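Local coordinates for lipid binding hydrolase (Escherichia coli, PDB 2IF6), which is of unproven function but probably acts as a hydrolase, belonging to a family of permuted papain-like amidases, at residues H33-Y45 against E48-W61. Residues are numbered along the deposited sequence; the frame is centred on the assembly and turned at random. Where two conformers were deposited one is given.
Sequences HTGMLVMRNKKPY and EAVGPVKYTPLKQW
His33 and Glu48 meet through a nearly linear hydrogen bond: NE2 of His33 donates to OE1 of Glu48 over 2.7 Å at 174°, with the oxygen lying in the imidazole plane. The carboxylate is turned well out of that plane. Thr56 OG1 holds its other oxygen, Glu48 OE2, at 2.6 Å on the anti side, and Trp61 NE1 adds a weak bond to OE1. A water bridges Thr34 O to Ala49 N between the neighbouring strands 33-40 and 43-49. At the turn end of the hairpin, beyond Tyr45 from Arg40, Leu58 N donates to Pro44 O (3.1 Å) just after the helix N-cap Pro57. Tyr45 and Pro57 form an antiparallel non-hydrogen-bonded pair, with Tyr45 CA 3.3 Å from Thr56 O in a CA-H...O contact.

The cationic and aromatic contact is made by Arg40. Its chain, bent at chi3 (80°), lays the guanidinium on the Tyr55 ring, planes 19° apart, with CZ 4.0 Å from the ring centroid and off-centre; CD sits over the same face. Arg40 NH1 also lies over a face of Tyr45, toward its rim.

Among apolar contacts, Val50 CG1 packs 3.5 Å from His33 CE1 and Leu58 CD2 3.9 Å from Pro44 CB; the indole of Trp61 runs rim to rim with His33.

His33 also touches Cys112 on helix 112-124, an arrangement consistent with the Cys-His-Glu triad of a permuted papain-like enzyme. If so, Glu48 would orient the imidazole through NE2, its carboxylate held chiefly by Thr56.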
ATOM      1  N   HIS A  33       3.360   0.588   5.144  1.00 16.75           N
ATOM      2  CA  HIS A  33       3.498  -0.304   3.989  1.00 16.17           C
ATOM      3  C   HIS A  33       2.193  -1.044   3.759  1.00 15.65           C
ATOM      4  O   HIS A  33       1.456  -1.272   4.709  1.00 16.18           O
ATOM      5  CB  HIS A  33       4.629  -1.308   4.203  1.00 15.98           C
ATOM      6  CG  HIS A  33       4.958  -2.117   2.982  1.00 19.45           C
ATOM      7  ND1 HIS A  33       5.127  -1.548   1.733  1.00 19.32           N
ATOM      8  CD2 HIS A  33       5.145  -3.453   2.822  1.00 19.81           C
ATOM      9  CE1 HIS A  33       5.416  -2.504   0.857  1.00 22.77           C
ATOM     10  NE2 HIS A  33       5.421  -3.669   1.490  1.00 21.09           N
ATOM     11  N   THR A  34       1.886  -1.367   2.503  1.00 16.18           N
ATOM     12  CA  THR A  34       0.639  -2.089   2.180  1.00 16.64           C
ATOM     13  C   THR A  34       0.907  -3.059   1.023  1.00 16.67           C
ATOM     14  O   THR A  34       1.873  -2.885   0.259  1.00 15.91           O
ATOM     15  CB  THR A  34      -0.522  -1.092   1.883  1.00 17.39           C
ATOM     16  OG1 THR A  34      -1.772  -1.780   1.749  1.00 19.65           O
ATOM     17  CG2 THR A  34      -0.263  -0.322   0.628  1.00 20.59           C
ATOM     18  N   GLY A  35       0.113  -4.115   0.945  1.00 14.63           N
ATOM     19  CA  GLY A  35       0.140  -4.999  -0.226  1.00 15.51           C
ATOM     20  C   GLY A  35      -1.239  -5.619  -0.371  1.00 14.99           C
ATOM     21  O   GLY A  35      -2.148  -5.340   0.454  1.00 14.50           O
ATOM     22  N   MET A  36      -1.408  -6.443  -1.400  1.00 14.29           N
ATOM     23  CA  MET A  36      -2.723  -7.048  -1.669  1.00 14.15           C
ATOM     24  C   MET A  36      -2.540  -8.540  -1.729  1.00 13.14           C
ATOM     25  O   MET A  36      -1.589  -9.039  -2.383  1.00 12.70           O
ATOM     26  CB  MET A  36      -3.302  -6.531  -2.999  1.00 13.66           C
ATOM     27  CG  MET A  36      -4.729  -7.106  -3.462  1.00 14.79           C
ATOM     28  SD  MET A  36      -5.105  -6.596  -5.166  1.00 12.89           S
ATOM     29  CE  MET A  36      -4.185  -7.847  -6.136  1.00 14.49           C
ATOM     30  N   LEU A  37      -3.432  -9.255  -1.057  1.00 13.86           N
ATOM     31  CA  LEU A  37      -3.385 -10.722  -1.025  1.00 14.49           C
ATOM     32  C   LEU A  37      -3.680 -11.253  -2.438  1.00 14.68           C
ATOM     33  O   LEU A  37      -4.558 -10.727  -3.126  1.00 13.59           O
ATOM     34  CB  LEU A  37      -4.393 -11.289  -0.024  1.00 14.92           C
ATOM     35  CG  LEU A  37      -4.015 -11.499   1.460  1.00 15.11           C
ATOM     36  CD1 LEU A  37      -3.045 -12.641   1.591  1.00 16.07           C
ATOM     37  CD2 LEU A  37      -3.466 -10.210   2.083  1.00 17.28           C
ATOM     38  N   VAL A  38      -2.889 -12.249  -2.870  1.00 14.10           N
ATOM     39  CA  VAL A  38      -3.207 -13.050  -4.069  1.00 16.47           C
ATOM     40  C   VAL A  38      -3.033 -14.529  -3.670  1.00 17.37           C
ATOM     41  O   VAL A  38      -1.945 -14.931  -3.202  1.00 17.98           O
ATOM     42  CB  VAL A  38      -2.359 -12.694  -5.305  1.00 17.47           C
ATOM     43  CG1 VAL A  38      -2.690 -13.634  -6.476  1.00 17.55           C
ATOM     44  CG2 VAL A  38      -2.620 -11.282  -5.734  1.00 16.67           C
ATOM     45  N   MET A  39      -4.111 -15.302  -3.786  1.00 16.74           N
ATOM     46  CA  MET A  39      -4.062 -16.745  -3.573  1.00 18.16           C
ATOM     47  C   MET A  39      -3.509 -17.405  -4.830  1.00 19.35           C
ATOM     48  O   MET A  39      -4.061 -17.281  -5.927  1.00 20.64           O
ATOM     49  CB  MET A  39      -5.429 -17.319  -3.159  1.00 18.65           C
ATOM     50  CG  MET A  39      -6.103 -16.554  -2.027  1.00 18.12           C
ATOM     51  SD  MET A  39      -5.104 -16.290  -0.522  1.00 16.14           S
ATOM     52  CE  MET A  39      -5.044 -17.944   0.082  1.00 19.50           C
ATOM     53  N   ARG A  40      -2.363 -18.055  -4.686  1.00 19.56           N
ATOM     54  CA  ARG A  40      -1.731 -18.737  -5.811  1.00 19.05           C
ATOM     55  C   ARG A  40      -1.684 -20.211  -5.464  1.00 18.31           C
ATOM     56  O   ARG A  40      -1.113 -20.596  -4.446  1.00 17.61           O
ATOM     57  CB  ARG A  40      -0.336 -18.197  -6.051  1.00 18.35           C
ATOM     58  CG  ARG A  40      -0.277 -16.692  -6.302  1.00 20.46           C
ATOM     59  CD  ARG A  40       1.185 -16.253  -6.272  1.00 19.12           C
ATOM     60  NE  ARG A  40       1.908 -16.532  -7.509  1.00 18.48           N
ATOM     61  CZ  ARG A  40       3.234 -16.673  -7.585  1.00 20.42           C
ATOM     62  NH1 ARG A  40       3.994 -16.587  -6.493  1.00 18.60           N
ATOM     63  NH2 ARG A  40       3.817 -16.906  -8.737  1.00 20.31           N
ATOM     64  N   ASN A  41      -2.357 -21.037  -6.263  1.00 19.82           N
ATOM     65  CA  ASN A  41      -2.559 -22.454  -5.908  0.50 19.68           C
ATOM     66  C   ASN A  41      -3.060 -22.589  -4.472  1.00 19.76           C
ATOM     67  O   ASN A  41      -2.606 -23.440  -3.709  1.00 18.88           O
ATOM     68  CB  ASN A  41      -1.269 -23.263  -6.145  0.50 20.41           C
ATOM     69  CG  ASN A  41      -1.493 -24.776  -6.170  0.50 20.89           C
ATOM     70  OD1 ASN A  41      -0.618 -25.523  -6.610  0.50 27.22           O
ATOM     71  ND2 ASN A  41      -2.639 -25.237  -5.672  0.50 22.81           N
ATOM     72  N   LYS A  42      -4.002 -21.716  -4.093  1.00 19.13           N
ATOM     73  CA  LYS A  42      -4.679 -21.752  -2.794  1.00 19.11           C
ATOM     74  C   LYS A  42      -3.773 -21.389  -1.596  1.00 19.62           C
ATOM     75  O   LYS A  42      -4.140 -21.629  -0.450  1.00 19.01           O
ATOM     76  CB  LYS A  42      -5.374 -23.109  -2.521  1.00 20.37           C
ATOM     77  CG  LYS A  42      -6.257 -23.636  -3.659  1.00 22.74           C
ATOM     78  CD  LYS A  42      -7.637 -23.056  -3.596  1.00 26.79           C
ATOM     79  CE  LYS A  42      -8.432 -23.425  -4.861  1.00 28.15           C
ATOM     80  NZ  LYS A  42      -9.687 -22.653  -4.875  1.00 26.90           N
ATOM     81  N   LYS A  43      -2.617 -20.804  -1.885  1.00 17.87           N
ATOM     82  CA  LYS A  43      -1.676 -20.411  -0.866  1.00 19.14           C
ATOM     83  C   LYS A  43      -1.599 -18.898  -0.886  1.00 17.75           C
ATOM     84  O   LYS A  43      -1.549 -18.309  -1.968  1.00 17.58           O
ATOM     85  CB  LYS A  43      -0.290 -20.961  -1.205  1.00 19.45           C
ATOM     86  CG  LYS A  43      -0.224 -22.511  -1.221  1.00 24.14           C
ATOM     87  CD  LYS A  43       1.129 -22.930  -1.779  1.00 28.92           C
ATOM     88  CE  LYS A  43       1.345 -24.423  -1.644  1.00 33.38           C
ATOM     89  NZ  LYS A  43       0.129 -25.183  -2.077  1.00 37.49           N
ATOM     90  N   PRO A  44      -1.590 -18.271   0.302  1.00 17.75           N
ATOM     91  CA  PRO A  44      -1.587 -16.806   0.359  1.00 17.27           C
ATOM     92  C   PRO A  44      -0.216 -16.141   0.141  1.00 16.65           C
ATOM     93  O   PRO A  44       0.767 -16.419   0.862  1.00 16.60           O
ATOM     94  CB  PRO A  44      -2.132 -16.507   1.748  1.00 17.03           C
ATOM     95  CG  PRO A  44      -1.743 -17.673   2.564  1.00 19.05           C
ATOM     96  CD  PRO A  44      -1.665 -18.872   1.650  1.00 17.57           C
ATOM     97  N   TYR A  45      -0.181 -15.277  -0.864  1.00 15.53           N
ATOM     98  CA  TYR A  45       0.963 -14.444  -1.127  1.00 14.88           C
ATOM     99  C   TYR A  45       0.524 -12.996  -0.999  1.00 15.24           C
ATOM    100  O   TYR A  45      -0.654 -12.694  -1.190  1.00 15.64           O
ATOM    101  CB  TYR A  45       1.503 -14.694  -2.536  1.00 15.95           C
ATOM    102  CG  TYR A  45       2.189 -16.057  -2.678  1.00 16.48           C
ATOM    103  CD1 TYR A  45       3.575 -16.149  -2.868  1.00 15.75           C
ATOM    104  CD2 TYR A  45       1.450 -17.244  -2.633  1.00 13.75           C
ATOM    105  CE1 TYR A  45       4.200 -17.381  -2.998  1.00 16.02           C
ATOM    106  CE2 TYR A  45       2.083 -18.518  -2.743  1.00 14.18           C
ATOM    107  CZ  TYR A  45       3.451 -18.556  -2.947  1.00 17.71           C
ATOM    108  OH  TYR A  45       4.088 -19.771  -3.064  1.00 20.40           O
ATOM    109  N   GLU A  48       3.173  -6.924  -3.627  1.00 14.54           N
ATOM    110  CA  GLU A  48       3.618  -5.642  -3.053  1.00 15.48           C
ATOM    111  C   GLU A  48       4.690  -4.977  -3.902  1.00 15.71           C
ATOM    112  O   GLU A  48       5.453  -5.668  -4.570  1.00 14.85           O
ATOM    113  CB  GLU A  48       4.181  -5.870  -1.649  1.00 14.79           C
ATOM    114  CG  GLU A  48       5.294  -6.957  -1.646  1.00 17.79           C
ATOM    115  CD  GLU A  48       6.044  -7.037  -0.336  1.00 22.36           C
ATOM    116  OE1 GLU A  48       5.904  -6.127   0.510  1.00 26.74           O
ATOM    117  OE2 GLU A  48       6.817  -7.999  -0.156  1.00 23.78           O
ATOM    118  N   ALA A  49       4.730  -3.649  -3.875  1.00 15.91           N
ATOM    119  CA  ALA A  49       5.764  -2.880  -4.584  1.00 19.13           C
ATOM    120  C   ALA A  49       6.852  -2.599  -3.574  1.00 21.00           C
ATOM    121  O   ALA A  49       6.698  -1.728  -2.729  1.00 22.00           O
ATOM    122  CB  ALA A  49       5.188  -1.598  -5.133  1.00 18.32           C
ATOM    123  N   VAL A  50       7.927  -3.376  -3.626  1.00 22.53           N
ATOM    124  CA  VAL A  50       9.112  -3.127  -2.785  1.00 23.98           C
ATOM    125  C   VAL A  50      10.427  -3.057  -3.579  1.00 24.49           C
ATOM    126  O   VAL A  50      11.492  -3.193  -3.013  1.00 26.27           O
ATOM    127  CB  VAL A  50       9.263  -4.175  -1.677  1.00 23.23           C
ATOM    128  CG1 VAL A  50       8.146  -4.030  -0.653  1.00 23.97           C
ATOM    129  CG2 VAL A  50       9.319  -5.609  -2.256  1.00 24.90           C
ATOM    130  N   GLY A  51      10.351  -2.860  -4.882  1.00 25.32           N
ATOM    131  CA  GLY A  51      11.560  -2.834  -5.717  1.00 25.31           C
ATOM    132  C   GLY A  51      12.159  -4.225  -5.796  1.00 24.85           C
ATOM    133  O   GLY A  51      13.119  -4.538  -5.076  1.00 24.87           O
ATOM    134  N   PRO A  52      11.575  -5.086  -6.644  1.00 23.42           N
ATOM    135  CA  PRO A  52      10.525  -4.724  -7.573  1.00 22.16           C
ATOM    136  C   PRO A  52       9.104  -5.052  -7.040  1.00 20.39           C
ATOM    137  O   PRO A  52       8.959  -5.492  -5.904  1.00 20.99           O
ATOM    138  CB  PRO A  52      10.810  -5.656  -8.735  1.00 21.78           C
ATOM    139  CG  PRO A  52      11.205  -6.950  -8.027  1.00 22.69           C
ATOM    140  CD  PRO A  52      11.903  -6.531  -6.741  1.00 23.61           C
ATOM    141  N   VAL A  53       8.091  -4.851  -7.875  1.00 18.12           N
ATOM    142  CA  VAL A  53       6.756  -5.381  -7.571  1.00 16.71           C
ATOM    143  C   VAL A  53       6.865  -6.899  -7.691  1.00 17.15           C
ATOM    144  O   VAL A  53       7.440  -7.438  -8.658  1.00 15.77           O
ATOM    145  CB  VAL A  53       5.672  -4.835  -8.522  1.00 16.21           C
ATOM    146  CG1 VAL A  53       4.308  -5.515  -8.229  1.00 17.03           C
ATOM    147  CG2 VAL A  53       5.581  -3.241  -8.458  1.00 17.72           C
ATOM    148  N   LYS A  54       6.324  -7.600  -6.705  1.00 17.39           N
ATOM    149  CA  LYS A  54       6.581  -9.036  -6.544  1.00 18.34           C
ATOM    150  C   LYS A  54       5.544  -9.672  -5.622  1.00 17.57           C
ATOM    151  O   LYS A  54       4.798  -8.971  -4.909  1.00 17.31           O
ATOM    152  CB  LYS A  54       7.964  -9.249  -5.907  1.00 17.87           C
ATOM    153  CG  LYS A  54       7.978  -8.855  -4.407  1.00 19.57           C
ATOM    154  CD  LYS A  54       9.368  -8.858  -3.786  1.00 22.37           C
ATOM    155  CE  LYS A  54       9.726 -10.244  -3.278  1.00 28.73           C
ATOM    156  NZ  LYS A  54      11.168 -10.307  -2.832  1.00 36.47           N
ATOM    157  N   TYR A  55       5.527 -10.994  -5.624  1.00 16.60           N
ATOM    158  CA  TYR A  55       4.779 -11.791  -4.639  1.00 17.50           C
ATOM    159  C   TYR A  55       5.679 -12.283  -3.509  1.00 17.89           C
ATOM    160  O   TYR A  55       6.782 -12.793  -3.751  1.00 18.88           O
ATOM    161  CB  TYR A  55       4.208 -13.042  -5.284  1.00 17.88           C
ATOM    162  CG  TYR A  55       3.366 -12.844  -6.513  1.00 19.12           C
ATOM    163  CD1 TYR A  55       2.099 -12.255  -6.437  1.00 18.27           C
ATOM    164  CD2 TYR A  55       3.813 -13.309  -7.751  1.00 20.48           C
ATOM    165  CE1 TYR A  55       1.306 -12.130  -7.566  1.00 17.29           C
ATOM    166  CE2 TYR A  55       3.054 -13.175  -8.880  1.00 18.75           C
ATOM    167  CZ  TYR A  55       1.799 -12.594  -8.789  1.00 19.65           C
ATOM    168  OH  TYR A  55       1.077 -12.470  -9.938  1.00 17.90           O
ATOM    169  N   THR A  56       5.187 -12.174  -2.286  1.00 18.17           N
ATOM    170  CA  THR A  56       5.892 -12.618  -1.104  1.00 18.44           C
ATOM    171  C   THR A  56       4.994 -13.540  -0.285  1.00 18.43           C
ATOM    172  O   THR A  56       3.843 -13.195  -0.056  1.00 18.38           O
ATOM    173  CB  THR A  56       6.215 -11.390  -0.208  1.00 18.84           C
ATOM    174  OG1 THR A  56       7.021 -10.479  -0.956  1.00 21.02           O
ATOM    175  CG2 THR A  56       6.944 -11.797   1.037  1.00 18.42           C
ATOM    176  N   PRO A  57       5.517 -14.691   0.194  1.00 19.05           N
ATOM    177  CA  PRO A  57       4.673 -15.528   1.058  1.00 18.01           C
ATOM    178  C   PRO A  57       4.148 -14.752   2.276  1.00 17.64           C
ATOM    179  O   PRO A  57       4.871 -13.995   2.901  1.00 17.07           O
ATOM    180  CB  PRO A  57       5.613 -16.663   1.480  1.00 18.82           C
ATOM    181  CG  PRO A  57       6.602 -16.760   0.408  1.00 19.02           C
ATOM    182  CD  PRO A  57       6.831 -15.328  -0.065  1.00 18.55           C
ATOM    183  N   LEU A  58       2.874 -14.910   2.574  1.00 17.25           N
ATOM    184  CA  LEU A  58       2.232 -14.148   3.662  1.00 17.99           C
ATOM    185  C   LEU A  58       2.969 -14.238   5.020  1.00 19.15           C
ATOM    186  O   LEU A  58       3.139 -13.247   5.718  1.00 18.37           O
ATOM    187  CB  LEU A  58       0.770 -14.582   3.810  1.00 18.28           C
ATOM    188  CG  LEU A  58      -0.009 -13.943   4.961  1.00 17.05           C
ATOM    189  CD1 LEU A  58      -0.137 -12.402   4.719  1.00 15.12           C
ATOM    190  CD2 LEU A  58      -1.393 -14.574   5.054  1.00 17.30           C
ATOM    191  N   LYS A  59       3.450 -15.415   5.374  1.00 20.24           N
ATOM    192  CA  LYS A  59       4.127 -15.555   6.648  1.00 22.96           C
ATOM    193  C   LYS A  59       5.344 -14.641   6.669  1.00 22.09           C
ATOM    194  O   LYS A  59       5.547 -13.916   7.637  1.00 21.81           O
ATOM    195  CB  LYS A  59       4.514 -17.018   6.931  1.00 23.00           C
ATOM    196  CG  LYS A  59       5.293 -17.163   8.242  1.00 26.70           C
ATOM    197  CD  LYS A  59       5.799 -18.610   8.468  1.00 28.74           C
ATOM    198  CE  LYS A  59       6.888 -18.614   9.564  1.00 34.81           C
ATOM    199  NZ  LYS A  59       8.103 -17.911   9.057  1.00 37.52           N
ATOM    200  N   GLN A  60       6.118 -14.639   5.583  1.00 21.99           N
ATOM    201  CA  GLN A  60       7.321 -13.801   5.499  1.00 23.26           C
ATOM    202  C   GLN A  60       6.959 -12.283   5.475  1.00 21.66           C
ATOM    203  O   GLN A  60       7.612 -11.441   6.130  1.00 19.64           O
ATOM    204  CB  GLN A  60       8.147 -14.230   4.284  1.00 22.92           C
ATOM    205  CG  GLN A  60       9.203 -13.260   3.774  1.00 28.00           C
ATOM    206  CD  GLN A  60       9.755 -13.694   2.406  1.00 28.43           C
ATOM    207  OE1 GLN A  60       9.869 -14.902   2.129  1.00 33.71           O
ATOM    208  NE2 GLN A  60      10.065 -12.716   1.541  1.00 33.33           N
ATOM    209  N   TRP A  61       5.930 -11.937   4.709  1.00 18.67           N
ATOM    210  CA  TRP A  61       5.454 -10.546   4.687  1.00 19.00           C
ATOM    211  C   TRP A  61       5.121 -10.001   6.083  1.00 18.45           C
ATOM    212  O   TRP A  61       5.508  -8.902   6.433  1.00 18.44           O
ATOM    213  CB  TRP A  61       4.228 -10.422   3.778  1.00 17.67           C
ATOM    214  CG  TRP A  61       3.918  -8.999   3.460  1.00 18.38           C
ATOM    215  CD1 TRP A  61       4.418  -8.264   2.419  1.00 17.24           C
ATOM    216  CD2 TRP A  61       3.081  -8.110   4.226  1.00 17.08           C
ATOM    217  NE1 TRP A  61       3.912  -6.971   2.465  1.00 15.15           N
ATOM    218  CE2 TRP A  61       3.073  -6.869   3.554  1.00 16.56           C
ATOM    219  CE3 TRP A  61       2.329  -8.255   5.403  1.00 15.41           C
ATOM    220  CZ2 TRP A  61       2.356  -5.778   4.031  1.00 17.64           C
ATOM    221  CZ3 TRP A  61       1.590  -7.180   5.858  1.00 14.79           C
ATOM    222  CH2 TRP A  61       1.623  -5.948   5.173  1.00 16.51           C
TER
HETATM  223  O   HOH W   1       2.444  -2.786  -2.337  1.00 16.44           O